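Local structure of antibiotic resistance protein (Deinococcus radiodurans, 2VLI) at residues A[7-13]-A[105-111]; A[66-70]-A[98-104]; A[113-119]-A[135-139]. The protein probably acts as a P-loop phosphotransferase that confers resistance to the antibiotic tunicamycin. The contacts are given in a common frame with arbitrary orientation. Numbering follows the deposited sequence.

Contact 1 (A[7-13]-A[105-111]); sequences IIWINGP and SVHHFTL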
ATOM      1  N   ILE A   7      15.962 -18.371  -7.961  1.00 24.73           N
ATOM      2  CA  ILE A   7      15.455 -17.852  -6.675  1.00 22.53           C
ATOM      3  C   ILE A   7      13.930 -17.708  -6.748  1.00 21.82           C
ATOM      4  O   ILE A   7      13.418 -16.985  -7.616  1.00 20.92           O
ATOM      5  CB  ILE A   7      16.144 -16.514  -6.311  1.00 22.31           C
ATOM      6  CG1 ILE A   7      17.665 -16.749  -6.171  1.00 22.82           C
ATOM      7  CG2 ILE A   7      15.594 -15.940  -4.990  1.00 19.90           C
ATOM      8  CD1 ILE A   7      18.479 -15.484  -5.931  1.00 23.50           C
ATOM      9  N   ILE A   8      13.205 -18.418  -5.881  1.00 20.30           N
ATOM     10  CA  ILE A   8      11.727 -18.377  -5.883  1.00 20.67           C
ATOM     11  C   ILE A   8      11.282 -17.568  -4.666  1.00 20.12           C
ATOM     12  O   ILE A   8      11.457 -18.001  -3.565  1.00 20.47           O
ATOM     13  CB  ILE A   8      11.120 -19.774  -5.868  1.00 20.61           C
ATOM     14  CG1 ILE A   8      11.706 -20.620  -6.996  1.00 23.85           C
ATOM     15  CG2 ILE A   8       9.645 -19.737  -5.999  1.00 21.85           C
ATOM     16  CD1 ILE A   8      11.455 -22.112  -6.817  1.00 25.93           C
ATOM     17  N   TRP A   9      10.726 -16.389  -4.907  1.00 18.61           N
ATOM     18  CA  TRP A   9      10.478 -15.387  -3.892  1.00 18.28           C
ATOM     19  C   TRP A   9       8.966 -15.296  -3.776  1.00 18.24           C
ATOM     20  O   TRP A   9       8.291 -14.959  -4.736  1.00 18.05           O
ATOM     21  CB  TRP A   9      11.077 -14.088  -4.385  1.00 17.40           C
ATOM     22  CG  TRP A   9      10.798 -12.871  -3.562  1.00 17.46           C
ATOM     23  CD1 TRP A   9       9.628 -12.173  -3.502  1.00 17.40           C
ATOM     24  CD2 TRP A   9      11.741 -12.133  -2.767  1.00 16.93           C
ATOM     25  NE1 TRP A   9       9.768 -11.073  -2.709  1.00 21.00           N
ATOM     26  CE2 TRP A   9      11.060 -11.007  -2.254  1.00 18.69           C
ATOM     27  CE3 TRP A   9      13.095 -12.301  -2.454  1.00 18.95           C
ATOM     28  CZ2 TRP A   9      11.669 -10.079  -1.405  1.00 19.17           C
ATOM     29  CZ3 TRP A   9      13.708 -11.346  -1.605  1.00 17.71           C
ATOM     30  CH2 TRP A   9      12.993 -10.268  -1.089  1.00 18.64           C
ATOM     31  N   ILE A  10       8.439 -15.668  -2.627  1.00 17.94           N
ATOM     32  CA  ILE A  10       7.018 -15.826  -2.453  1.00 18.89           C
ATOM     33  C   ILE A  10       6.478 -14.942  -1.327  1.00 18.99           C
ATOM     34  O   ILE A  10       6.748 -15.181  -0.148  1.00 19.72           O
ATOM     35  CB  ILE A  10       6.664 -17.308  -2.142  1.00 19.08           C
ATOM     36  CG1 ILE A  10       7.155 -18.198  -3.274  1.00 22.21           C
ATOM     37  CG2 ILE A  10       5.133 -17.463  -1.906  1.00 20.00           C
ATOM     38  CD1 ILE A  10       7.228 -19.698  -2.916  1.00 24.41           C
ATOM     39  N   ASN A  11       5.711 -13.921  -1.697  1.00 18.52           N
ATOM     40  CA  ASN A  11       5.107 -13.018  -0.762  1.00 20.09           C
ATOM     41  C   ASN A  11       3.676 -13.464  -0.516  1.00 21.85           C
ATOM     42  O   ASN A  11       2.995 -13.900  -1.431  1.00 22.15           O
ATOM     43  CB  ASN A  11       5.112 -11.611  -1.315  1.00 19.49           C
ATOM     44  CG  ASN A  11       4.616 -10.584  -0.308  1.00 20.10           C
ATOM     45  OD1 ASN A  11       4.749 -10.759   0.910  1.00 20.28           O
ATOM     46  ND2 ASN A  11       3.991  -9.541  -0.808  1.00 21.57           N
ATOM     47  N   GLY A  12       3.212 -13.301   0.688  1.00 24.59           N
ATOM     48  CA  GLY A  12       1.914 -13.857   1.072  1.00 26.73           C
ATOM     49  C   GLY A  12       1.336 -13.031   2.180  1.00 28.04           C
ATOM     50  O   GLY A  12       2.072 -12.270   2.815  1.00 28.35           O
ATOM     51  N   PRO A  13       0.018 -13.148   2.401  1.00 29.03           N
ATOM     52  CA  PRO A  13      -0.644 -12.380   3.439  1.00 31.04           C
ATOM     53  C   PRO A  13      -0.599 -13.067   4.808  1.00 33.13           C
ATOM     54  O   PRO A  13      -1.089 -12.498   5.751  1.00 34.99           O
ATOM     55  CB  PRO A  13      -2.093 -12.373   2.964  1.00 30.78           C
ATOM     56  CG  PRO A  13      -2.260 -13.720   2.370  1.00 29.13           C
ATOM     57  CD  PRO A  13      -0.941 -14.017   1.688  1.00 29.84           C
ATOM     58  N   SER A 105      18.292 -11.977 -10.087  1.00 29.76           N
ATOM     59  CA  SER A 105      17.065 -12.043 -10.838  1.00 30.50           C
ATOM     60  C   SER A 105      16.245 -13.105 -10.161  1.00 28.37           C
ATOM     61  O   SER A 105      16.665 -14.262 -10.084  1.00 31.45           O
ATOM     62  CB  SER A 105      17.322 -12.380 -12.312  1.00 31.11           C
ATOM     63  OG  SER A 105      16.238 -11.885 -13.113  1.00 35.69           O
ATOM     64  N   VAL A 106      15.121 -12.699  -9.608  1.00 26.01           N
ATOM     65  CA  VAL A 106      14.273 -13.604  -8.843  1.00 23.94           C
ATOM     66  C   VAL A 106      12.919 -13.762  -9.512  1.00 22.83           C
ATOM     67  O   VAL A 106      12.418 -12.848 -10.151  1.00 20.95           O
ATOM     68  CB  VAL A 106      14.126 -13.213  -7.317  1.00 24.31           C
ATOM     69  CG1 VAL A 106      15.462 -12.756  -6.737  1.00 22.06           C
ATOM     70  CG2 VAL A 106      13.052 -12.189  -7.064  1.00 23.10           C
ATOM     71  N   HIS A 107      12.334 -14.933  -9.318  1.00 21.11           N
ATOM     72  CA  HIS A 107      10.948 -15.177  -9.666  1.00 21.47           C
ATOM     73  C   HIS A 107      10.079 -14.802  -8.492  1.00 20.04           C
ATOM     74  O   HIS A 107       9.975 -15.542  -7.512  1.00 18.12           O
ATOM     75  CB  HIS A 107      10.760 -16.649  -9.967  1.00 21.75           C
ATOM     76  CG  HIS A 107      11.562 -17.122 -11.132  1.00 25.04           C
ATOM     77  ND1 HIS A 107      11.146 -16.954 -12.439  1.00 22.63           N
ATOM     78  CD2 HIS A 107      12.758 -17.759 -11.194  1.00 27.28           C
ATOM     79  CE1 HIS A 107      12.041 -17.478 -13.253  1.00 25.18           C
ATOM     80  NE2 HIS A 107      13.023 -17.989 -12.524  1.00 25.01           N
ATOM     81  N   HIS A 108       9.457 -13.649  -8.598  1.00 18.11           N
ATOM     82  CA  HIS A 108       8.715 -13.106  -7.530  1.00 18.31           C
ATOM     83  C   HIS A 108       7.200 -13.177  -7.741  1.00 17.51           C
ATOM     84  O   HIS A 108       6.667 -12.805  -8.801  1.00 18.38           O
ATOM     85  CB  HIS A 108       9.179 -11.720  -7.207  1.00 19.09           C
ATOM     86  CG  HIS A 108       9.141 -10.770  -8.340  1.00 20.51           C
ATOM     87  ND1 HIS A 108       8.034 -10.005  -8.625  1.00 25.55           N
ATOM     88  CD2 HIS A 108      10.087 -10.425  -9.243  1.00 23.35           C
ATOM     89  CE1 HIS A 108       8.303  -9.225  -9.661  1.00 27.87           C
ATOM     90  NE2 HIS A 108       9.551  -9.454 -10.046  1.00 26.24           N
ATOM     91  N   PHE A 109       6.546 -13.652  -6.703  1.00 16.08           N
ATOM     92  CA  PHE A 109       5.130 -13.935  -6.682  1.00 15.70           C
ATOM     93  C   PHE A 109       4.518 -13.378  -5.448  1.00 15.95           C
ATOM     94  O   PHE A 109       5.164 -13.372  -4.370  1.00 15.97           O
ATOM     95  CB  PHE A 109       4.892 -15.464  -6.652  1.00 16.25           C
ATOM     96  CG  PHE A 109       5.458 -16.188  -7.812  1.00 16.28           C
ATOM     97  CD1 PHE A 109       4.836 -16.114  -9.062  1.00 16.73           C
ATOM     98  CD2 PHE A 109       6.661 -16.907  -7.699  1.00 19.79           C
ATOM     99  CE1 PHE A 109       5.357 -16.772 -10.141  1.00 21.69           C
ATOM    100  CE2 PHE A 109       7.192 -17.560  -8.783  1.00 21.41           C
ATOM    101  CZ  PHE A 109       6.557 -17.522  -9.995  1.00 21.26           C
ATOM    102  N   THR A 110       3.242 -12.974  -5.555  1.00 15.42           N
ATOM    103  CA  THR A 110       2.397 -12.606  -4.408  1.00 14.77           C
ATOM    104  C   THR A 110       1.146 -13.490  -4.431  1.00 16.95           C
ATOM    105  O   THR A 110       0.491 -13.608  -5.456  1.00 17.79           O
ATOM    106  CB  THR A 110       2.044 -11.107  -4.441  1.00 16.08           C
ATOM    107  OG1 THR A 110       3.251 -10.346  -4.277  1.00 15.77           O
ATOM    108  CG2 THR A 110       1.048 -10.683  -3.334  1.00 15.57           C
ATOM    109  N   LEU A 111       0.897 -14.179  -3.323  1.00 16.58           N
ATOM    110  CA  LEU A 111      -0.283 -15.036  -3.185  1.00 16.59           C
ATOM    111  C   LEU A 111      -1.475 -14.220  -2.886  1.00 15.86           C
ATOM    112  O   LEU A 111      -1.513 -13.496  -1.892  1.00 16.76           O
ATOM    113  CB  LEU A 111      -0.089 -16.040  -2.075  1.00 16.95           C
ATOM    114  CG  LEU A 111       1.188 -16.847  -2.225  1.00 19.20           C
ATOM    115  CD1 LEU A 111       1.283 -17.962  -1.200  1.00 23.95           C
ATOM    116  CD2 LEU A 111       1.325 -17.391  -3.639  1.00 21.96           C
TER
HETATM  117  O   HOH W   1      16.058 -16.709 -10.283  1.00 28.34           O

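Contact 2 (A[66-70]-A[98-104]); sequences LDALQ and GLKDRGL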
ATOM      1  N   LEU A  66      19.443  -8.674   2.084  1.00 15.51           N
ATOM      2  CA  LEU A  66      19.704  -8.844   0.659  1.00 15.39           C
ATOM      3  C   LEU A  66      21.180  -9.139   0.365  1.00 15.04           C
ATOM      4  O   LEU A  66      21.513  -9.902  -0.532  1.00 16.82           O
ATOM      5  CB  LEU A  66      19.248  -7.612  -0.125  1.00 15.94           C
ATOM      6  CG  LEU A  66      17.720  -7.339  -0.317  1.00 15.27           C
ATOM      7  CD1 LEU A  66      17.501  -6.008  -1.088  1.00 18.47           C
ATOM      8  CD2 LEU A  66      17.003  -8.516  -0.944  1.00 16.41           C
ATOM      9  N   ASP A  67      22.077  -8.519   1.120  1.00 15.72           N
ATOM     10  CA  ASP A  67      23.487  -8.949   1.096  1.00 16.51           C
ATOM     11  C   ASP A  67      23.643 -10.430   1.442  1.00 16.32           C
ATOM     12  O   ASP A  67      24.361 -11.153   0.766  1.00 16.76           O
ATOM     13  CB  ASP A  67      24.274  -8.128   2.080  1.00 17.20           C
ATOM     14  CG  ASP A  67      24.395  -6.691   1.671  1.00 19.05           C
ATOM     15  OD1 ASP A  67      24.105  -6.340   0.491  1.00 23.15           O
ATOM     16  OD2 ASP A  67      24.770  -5.907   2.557  1.00 20.23           O
ATOM     17  N   ALA A  68      23.042 -10.865   2.547  1.00 16.39           N
ATOM     18  CA  ALA A  68      23.046 -12.282   2.882  1.00 17.24           C
ATOM     19  C   ALA A  68      22.485 -13.185   1.767  1.00 17.16           C
ATOM     20  O   ALA A  68      22.997 -14.268   1.515  1.00 17.38           O
ATOM     21  CB  ALA A  68      22.271 -12.512   4.159  1.00 17.05           C
ATOM     22  N   LEU A  69      21.370 -12.763   1.174  1.00 18.13           N
ATOM     23  CA  LEU A  69      20.724 -13.466   0.076  1.00 18.58           C
ATOM     24  C   LEU A  69      21.642 -13.609  -1.131  1.00 18.86           C
ATOM     25  O   LEU A  69      21.731 -14.680  -1.724  1.00 19.20           O
ATOM     26  CB  LEU A  69      19.432 -12.748  -0.350  1.00 18.25           C
ATOM     27  CG  LEU A  69      18.548 -13.461  -1.370  1.00 20.37           C
ATOM     28  CD1 LEU A  69      18.215 -14.879  -0.880  1.00 19.90           C
ATOM     29  CD2 LEU A  69      17.279 -12.638  -1.640  1.00 24.06           C
ATOM     30  N   GLN A  70      22.320 -12.537  -1.483  1.00 19.73           N
ATOM     31  CA  GLN A  70      23.292 -12.576  -2.567  1.00 21.95           C
ATOM     32  C   GLN A  70      24.379 -13.629  -2.305  1.00 22.07           C
ATOM     33  O   GLN A  70      24.663 -14.444  -3.160  1.00 22.78           O
ATOM     34  CB  GLN A  70      23.905 -11.211  -2.714  1.00 22.57           C
ATOM     35  CG  GLN A  70      24.837 -11.009  -3.890  1.00 27.05           C
ATOM     36  CD  GLN A  70      25.313  -9.568  -3.930  1.00 31.41           C
ATOM     37  OE1 GLN A  70      25.418  -8.909  -2.891  1.00 36.77           O
ATOM     38  NE2 GLN A  70      25.575  -9.063  -5.112  1.00 32.75           N
ATOM     39  N   GLY A  98      16.647  -3.250  -4.644  1.00 24.26           N
ATOM     40  CA  GLY A  98      17.803  -3.885  -4.009  1.00 23.61           C
ATOM     41  C   GLY A  98      18.257  -5.171  -4.650  1.00 23.00           C
ATOM     42  O   GLY A  98      19.445  -5.365  -4.824  1.00 23.28           O
ATOM     43  N   LEU A  99      17.328  -6.058  -5.013  1.00 22.44           N
ATOM     44  CA  LEU A  99      17.678  -7.281  -5.726  1.00 22.78           C
ATOM     45  C   LEU A  99      18.377  -6.959  -7.050  1.00 25.37           C
ATOM     46  O   LEU A  99      19.433  -7.508  -7.377  1.00 25.76           O
ATOM     47  CB  LEU A  99      16.444  -8.139  -6.025  1.00 22.23           C
ATOM     48  CG  LEU A  99      15.838  -8.810  -4.799  1.00 19.65           C
ATOM     49  CD1 LEU A  99      14.484  -9.258  -5.145  1.00 16.38           C
ATOM     50  CD2 LEU A  99      16.724  -9.947  -4.307  1.00 17.38           C
ATOM     51  N   LYS A 100      17.747  -6.074  -7.799  1.00 27.21           N
ATOM     52  CA  LYS A 100      18.229  -5.681  -9.119  1.00 30.03           C
ATOM     53  C   LYS A 100      19.674  -5.152  -8.999  1.00 30.20           C
ATOM     54  O   LYS A 100      20.542  -5.676  -9.681  1.00 31.57           O
ATOM     55  CB  LYS A 100      17.294  -4.631  -9.702  1.00 30.84           C
ATOM     56  CG  LYS A 100      17.334  -4.556 -11.207  1.00 35.15           C
ATOM     57  CD  LYS A 100      17.068  -3.140 -11.694  1.00 39.73           C
ATOM     58  CE  LYS A 100      16.992  -3.129 -13.228  1.00 43.31           C
ATOM     59  NZ  LYS A 100      18.283  -3.557 -13.906  1.00 46.16           N
ATOM     60  N   ASP A 101      19.896  -4.192  -8.084  1.00 31.40           N
ATOM     61  CA  ASP A 101      21.242  -3.616  -7.699  1.00 32.12           C
ATOM     62  C   ASP A 101      22.328  -4.660  -7.452  1.00 31.70           C
ATOM     63  O   ASP A 101      23.502  -4.480  -7.834  1.00 32.43           O
ATOM     64  CB  ASP A 101      21.146  -2.797  -6.398  1.00 33.06           C
ATOM     65  CG  ASP A 101      20.325  -1.515  -6.544  1.00 36.31           C
ATOM     66  OD1 ASP A 101      19.871  -1.227  -7.670  1.00 41.52           O
ATOM     67  OD2 ASP A 101      20.111  -0.812  -5.518  1.00 38.54           O
ATOM     68  N   ARG A 102      21.926  -5.741  -6.801  1.00 29.26           N
ATOM     69  CA  ARG A 102      22.801  -6.852  -6.446  1.00 28.63           C
ATOM     70  C   ARG A 102      22.913  -7.872  -7.548  1.00 29.08           C
ATOM     71  O   ARG A 102      23.479  -8.959  -7.354  1.00 30.31           O
ATOM     72  CB  ARG A 102      22.298  -7.510  -5.160  1.00 27.61           C
ATOM     73  CG  ARG A 102      22.592  -6.656  -3.969  1.00 25.68           C
ATOM     74  CD  ARG A 102      21.819  -7.086  -2.772  1.00 25.08           C
ATOM     75  NE  ARG A 102      22.104  -6.202  -1.654  1.00 22.38           N
ATOM     76  CZ  ARG A 102      21.593  -5.006  -1.454  1.00 21.89           C
ATOM     77  NH1 ARG A 102      20.677  -4.501  -2.264  1.00 24.90           N
ATOM     78  NH2 ARG A 102      21.936  -4.336  -0.380  1.00 23.26           N
ATOM     79  N   GLY A 103      22.312  -7.545  -8.682  1.00 29.12           N
ATOM     80  CA  GLY A 103      22.330  -8.391  -9.851  1.00 28.99           C
ATOM     81  C   GLY A 103      21.562  -9.668  -9.701  1.00 28.89           C
ATOM     82  O   GLY A 103      21.853 -10.619 -10.388  1.00 29.67           O
ATOM     83  N   LEU A 104      20.560  -9.704  -8.824  1.00 28.57           N
ATOM     84  CA  LEU A 104      19.866 -10.946  -8.541  1.00 28.48           C
ATOM     85  C   LEU A 104      18.534 -10.945  -9.299  1.00 29.51           C
ATOM     86  O   LEU A 104      17.731 -10.015  -9.164  1.00 29.88           O
ATOM     87  CB  LEU A 104      19.635 -11.064  -7.039  1.00 28.53           C
ATOM     88  CG  LEU A 104      20.815 -11.429  -6.139  1.00 28.60           C
ATOM     89  CD1 LEU A 104      20.447 -11.265  -4.676  1.00 29.85           C
ATOM     90  CD2 LEU A 104      21.235 -12.870  -6.416  1.00 28.30           C
TER

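Contact 3 (A[113-119]-A[135-139]); sequences APLNVVL and VEDRL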
ATOM      1  N   ALA A 113      -4.948 -14.776  -1.662  1.00 17.42           N
ATOM      2  CA  ALA A 113      -5.648 -15.808  -0.958  1.00 17.39           C
ATOM      3  C   ALA A 113      -7.027 -15.335  -0.566  1.00 17.99           C
ATOM      4  O   ALA A 113      -7.218 -14.157  -0.313  1.00 17.42           O
ATOM      5  CB  ALA A 113      -4.852 -16.227   0.276  1.00 17.91           C
ATOM      6  N   PRO A 114      -8.004 -16.274  -0.494  1.00 19.10           N
ATOM      7  CA  PRO A 114      -9.358 -15.950  -0.082  1.00 19.18           C
ATOM      8  C   PRO A 114      -9.450 -15.420   1.347  1.00 19.46           C
ATOM      9  O   PRO A 114      -8.718 -15.890   2.251  1.00 19.22           O
ATOM     10  CB  PRO A 114     -10.089 -17.297  -0.202  1.00 19.02           C
ATOM     11  CG  PRO A 114      -9.329 -18.017  -1.236  1.00 20.80           C
ATOM     12  CD  PRO A 114      -7.893 -17.683  -0.917  1.00 17.90           C
ATOM     13  N   LEU A 115     -10.311 -14.420   1.551  1.00 18.80           N
ATOM     14  CA  LEU A 115     -10.445 -13.796   2.876  1.00 19.38           C
ATOM     15  C   LEU A 115     -10.682 -14.854   4.018  1.00 20.91           C
ATOM     16  O   LEU A 115     -10.086 -14.778   5.081  1.00 20.78           O
ATOM     17  CB  LEU A 115     -11.541 -12.752   2.873  1.00 18.30           C
ATOM     18  CG  LEU A 115     -11.902 -12.054   4.159  1.00 18.62           C
ATOM     19  CD1 LEU A 115     -10.685 -11.379   4.801  1.00 18.03           C
ATOM     20  CD2 LEU A 115     -13.119 -11.102   3.905  1.00 18.73           C
ATOM     21  N   ASN A 116     -11.559 -15.813   3.782  1.00 22.03           N
ATOM     22  CA  ASN A 116     -11.913 -16.763   4.811  1.00 23.12           C
ATOM     23  C   ASN A 116     -10.718 -17.639   5.191  1.00 23.55           C
ATOM     24  O   ASN A 116     -10.524 -17.935   6.373  1.00 24.28           O
ATOM     25  CB  ASN A 116     -13.111 -17.596   4.336  1.00 23.13           C
ATOM     26  CG  ASN A 116     -12.743 -18.652   3.317  1.00 24.66           C
ATOM     27  OD1 ASN A 116     -12.627 -19.838   3.677  1.00 32.39           O
ATOM     28  ND2 ASN A 116     -12.565 -18.269   2.056  1.00 20.80           N
ATOM     29  N   VAL A 117      -9.885 -17.989   4.199  1.00 23.65           N
ATOM     30  CA  VAL A 117      -8.680 -18.781   4.419  1.00 24.33           C
ATOM     31  C   VAL A 117      -7.687 -18.012   5.290  1.00 24.38           C
ATOM     32  O   VAL A 117      -7.087 -18.585   6.230  1.00 23.38           O
ATOM     33  CB  VAL A 117      -8.070 -19.246   3.105  1.00 24.64           C
ATOM     34  CG1 VAL A 117      -6.584 -19.755   3.258  1.00 26.44           C
ATOM     35  CG2 VAL A 117      -8.992 -20.295   2.449  1.00 24.01           C
ATOM     36  N   VAL A 118      -7.544 -16.718   5.025  1.00 22.59           N
ATOM     37  CA  VAL A 118      -6.643 -15.900   5.826  1.00 22.16           C
ATOM     38  C   VAL A 118      -7.196 -15.724   7.254  1.00 24.38           C
ATOM     39  O   VAL A 118      -6.460 -15.846   8.226  1.00 24.88           O
ATOM     40  CB  VAL A 118      -6.367 -14.540   5.191  1.00 21.67           C
ATOM     41  CG1 VAL A 118      -5.444 -13.743   6.087  1.00 20.97           C
ATOM     42  CG2 VAL A 118      -5.739 -14.714   3.795  1.00 16.67           C
ATOM     43  N   LEU A 119      -8.479 -15.440   7.371  1.00 25.31           N
ATOM     44  CA  LEU A 119      -9.073 -15.203   8.657  1.00 27.70           C
ATOM     45  C   LEU A 119      -8.989 -16.460   9.490  1.00 30.27           C
ATOM     46  O   LEU A 119      -8.716 -16.391  10.674  1.00 30.64           O
ATOM     47  CB  LEU A 119     -10.532 -14.825   8.518  1.00 27.56           C
ATOM     48  CG  LEU A 119     -10.821 -13.413   8.086  1.00 25.21           C
ATOM     49  CD1 LEU A 119     -12.311 -13.298   7.944  1.00 23.40           C
ATOM     50  CD2 LEU A 119     -10.211 -12.424   9.089  1.00 23.02           C
ATOM     51  N   VAL A 135      -7.950  -7.030   7.613  1.00 19.22           N
ATOM     52  CA  VAL A 135      -7.481  -8.149   6.801  1.00 18.14           C
ATOM     53  C   VAL A 135      -7.846  -7.908   5.321  1.00 18.02           C
ATOM     54  O   VAL A 135      -6.994  -8.037   4.436  1.00 16.30           O
ATOM     55  CB  VAL A 135      -8.078  -9.498   7.321  1.00 18.84           C
ATOM     56  CG1 VAL A 135      -7.728 -10.657   6.406  1.00 18.47           C
ATOM     57  CG2 VAL A 135      -7.633  -9.751   8.840  1.00 19.34           C
ATOM     58  N   GLU A 136      -9.121  -7.566   5.073  1.00 17.88           N
ATOM     59  CA  GLU A 136      -9.579  -7.320   3.733  1.00 19.42           C
ATOM     60  C   GLU A 136      -8.802  -6.165   3.107  1.00 18.27           C
ATOM     61  O   GLU A 136      -8.443  -6.273   1.948  1.00 18.63           O
ATOM     62  CB  GLU A 136     -11.090  -7.090   3.665  1.00 19.98           C
ATOM     63  CG  GLU A 136     -11.565  -6.833   2.233  1.00 20.65           C
ATOM     64  CD  GLU A 136     -11.546  -8.054   1.286  1.00 22.47           C
ATOM     65  OE1 GLU A 136     -11.084  -9.148   1.647  1.00 23.96           O
ATOM     66  OE2 GLU A 136     -12.021  -7.899   0.117  1.00 22.30           O
ATOM     67  N   ASP A 137      -8.471  -5.117   3.862  1.00 18.59           N
ATOM     68  CA  ASP A 137      -7.676  -3.988   3.332  1.00 18.69           C
ATOM     69  C   ASP A 137      -6.343  -4.514   2.822  1.00 18.28           C
ATOM     70  O   ASP A 137      -5.889  -4.107   1.803  1.00 16.64           O
ATOM     71  CB  ASP A 137      -7.316  -2.949   4.396  1.00 20.02           C
ATOM     72  CG  ASP A 137      -8.455  -2.080   4.817  1.00 23.44           C
ATOM     73  OD1 ASP A 137      -9.441  -1.929   4.047  1.00 21.51           O
ATOM     74  OD2 ASP A 137      -8.315  -1.482   5.931  1.00 28.75           O
ATOM     75  N   ARG A 138      -5.698  -5.397   3.605  1.00 17.85           N
ATOM     76  CA  ARG A 138      -4.432  -5.966   3.238  1.00 18.32           C
ATOM     77  C   ARG A 138      -4.507  -6.795   1.968  1.00 15.71           C
ATOM     78  O   ARG A 138      -3.624  -6.724   1.110  1.00 13.41           O
ATOM     79  CB  ARG A 138      -3.865  -6.862   4.367  1.00 20.04           C
ATOM     80  CG  ARG A 138      -2.530  -7.428   4.037  1.00 27.52           C
ATOM     81  CD  ARG A 138      -1.426  -6.671   4.767  1.00 38.56           C
ATOM     82  NE  ARG A 138      -1.626  -5.213   4.681  1.00 45.10           N
ATOM     83  CZ  ARG A 138      -1.809  -4.390   5.717  1.00 51.29           C
ATOM     84  NH1 ARG A 138      -2.000  -3.081   5.498  1.00 52.23           N
ATOM     85  NH2 ARG A 138      -1.796  -4.852   6.979  1.00 54.26           N
ATOM     86  N   LEU A 139      -5.530  -7.632   1.874  1.00 14.58           N
ATOM     87  CA  LEU A 139      -5.690  -8.498   0.734  1.00 14.87           C
ATOM     88  C   LEU A 139      -5.982  -7.658  -0.533  1.00 13.83           C
ATOM     89  O   LEU A 139      -5.512  -7.973  -1.615  1.00 16.90           O
ATOM     90  CB  LEU A 139      -6.840  -9.448   0.966  1.00 14.32           C
ATOM     91  CG  LEU A 139      -6.686 -10.382   2.187  1.00 14.86           C
ATOM     92  CD1 LEU A 139      -7.784 -11.423   2.123  1.00 13.87           C
ATOM     93  CD2 LEU A 139      -5.305 -10.991   2.313  1.00 14.84           C
TER

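Contact 1 (A[7-13]-A[105-111])
Two neighbouring strands of the parallel sheet, 7-11 and 107-111, run side by side with their axes 4.7 Å apart and at an angle of 21°. At the start, a water accepts from I7 N (2.9 Å) and donates to S105 O (2.5 Å), bridging the ends where direct pairing has not yet begun. I7 O then takes the first strand bond, from H107 N at 2.9 Å. I7 CG2 meets V106 CG1 at 3.6 Å. I8 turns its backbone groups to strand 80-84 on the other side. Its side chain shares a face with F109, whose ring edge lies 4.3 Å (CE2) from I8 CG2; helix 158-169 packs over both. W9 bonds through both backbone groups: W9 N to H107 O at 2.8 Å, and W9 O from F109 N at 2.9 Å. Its side chain is on the other face, where W9 CB touches V106 CG2 at 3.8 Å and helix 89-101 packs on the indole. I10 again pairs with strand 80-84, and I10 CG2 lies 3.9 Å from L111 CD1. N11 N donates to F109 O, and N11 O accepts from L111 N, both at 2.8 Å. N11 OD1 accepts from I86 N. G12 and P13 leave the strand, P13 CD passing 3.7 Å from L111 O. Alternate residues of 7-11 thus serve two neighbours. This is the central strand of a P-loop NTPase sheet, order 2-3-1-4-5, running straight into the Walker A loop.

Contact 2 (A[66-70]-A[98-104])
R102, just past the Schellman motif that ends helix 89-101, uses all three guanidinium nitrogens. R102 NE and R102 NH2 both donate to D67 OD1 of helix 61-75, at 2.9 and 3.1 Å, forming a salt bridge. R102 NH1 bonds back to G98 O at 3.0 Å. In the Schellman motif, L104 N bonds to L99 O at 2.9 Å, and G103 N to K100 O at 2.8 Å. G103 is the C-prime residue, with a positive phi that favours glycine. The turn brings L104 back against helix 61-75, with L104 CD1 3.8 Å from Q70 CA. Deeper in, L99 CD2 packs on L66 CD2 at 3.7 Å and on L69 CD2 at 3.8 Å. L69 also reaches the sheet, touching W9, so this interface rests on strand 7-11 of the P-loop NTPase core. L66 CB lies over one face of the guanidinium, 3.5 Å from R102 NE. L66 leaves no room for a side chain at position 98: L66 CD1 sits 3.6 Å from G98 CA, and a CB there would clash with it.

Contact 3 (A[113-119]-A[135-139])
This is a largely apolar helix-to-helix contact, between the first turn of helix 115-123, just after strand 107-112, and the middle of helix 132-142. The short axes are 10.5 Å apart and cross at 122°. P114 is the N-cap residue of the first helix. L115 CD1 packs on V135 CG1 at 3.4 Å and on L139 CD1 at 3.9 Å, while L115 CD2 lies beside E136 OE1 at 3.6 Å. V118 CG1 is 3.9 Å from V135 CG1, and V118 CG2 is 4.0 Å from L139 CD2. L119 CD2 adds V135 CG2 at 3.7 Å. L139 CD1 also lies 3.7 Å from A113 O. The outer side of helix 132-142 faces the second subunit, where D137 forms a salt bridge with R93 of that chain. The link between the helices is partly unmodelled, consistent with a mobile lid as in nucleoside monophosphate kinases. No hydrogen bond or salt bridge crosses between these two segments, so they meet by van der Waals packing of mostly branched aliphatic side chains.

From the N terminus, strand 7-11 opens contact 1, which closes at 105-111, with 91 residues between its segments, and sets the two strands side by side. Contact 2 is nested inside that loop. It joins helices 61-75 and 89-101, and its second segment runs into the second strand of contact 1. The two touch: V106 and W9 meet L99, W9 meets L69, and I7 meets L104. Contact 3 follows in series and closes a loop of 15 residues, joining helices 115-123 and 132-142 beyond the C-terminal end of strand 107-112. P13 of contact 1 packs on A113, V118 and L139 of contact 3. Contacts 2 and 3 do not touch; their nearest atoms are about 19 Å apart.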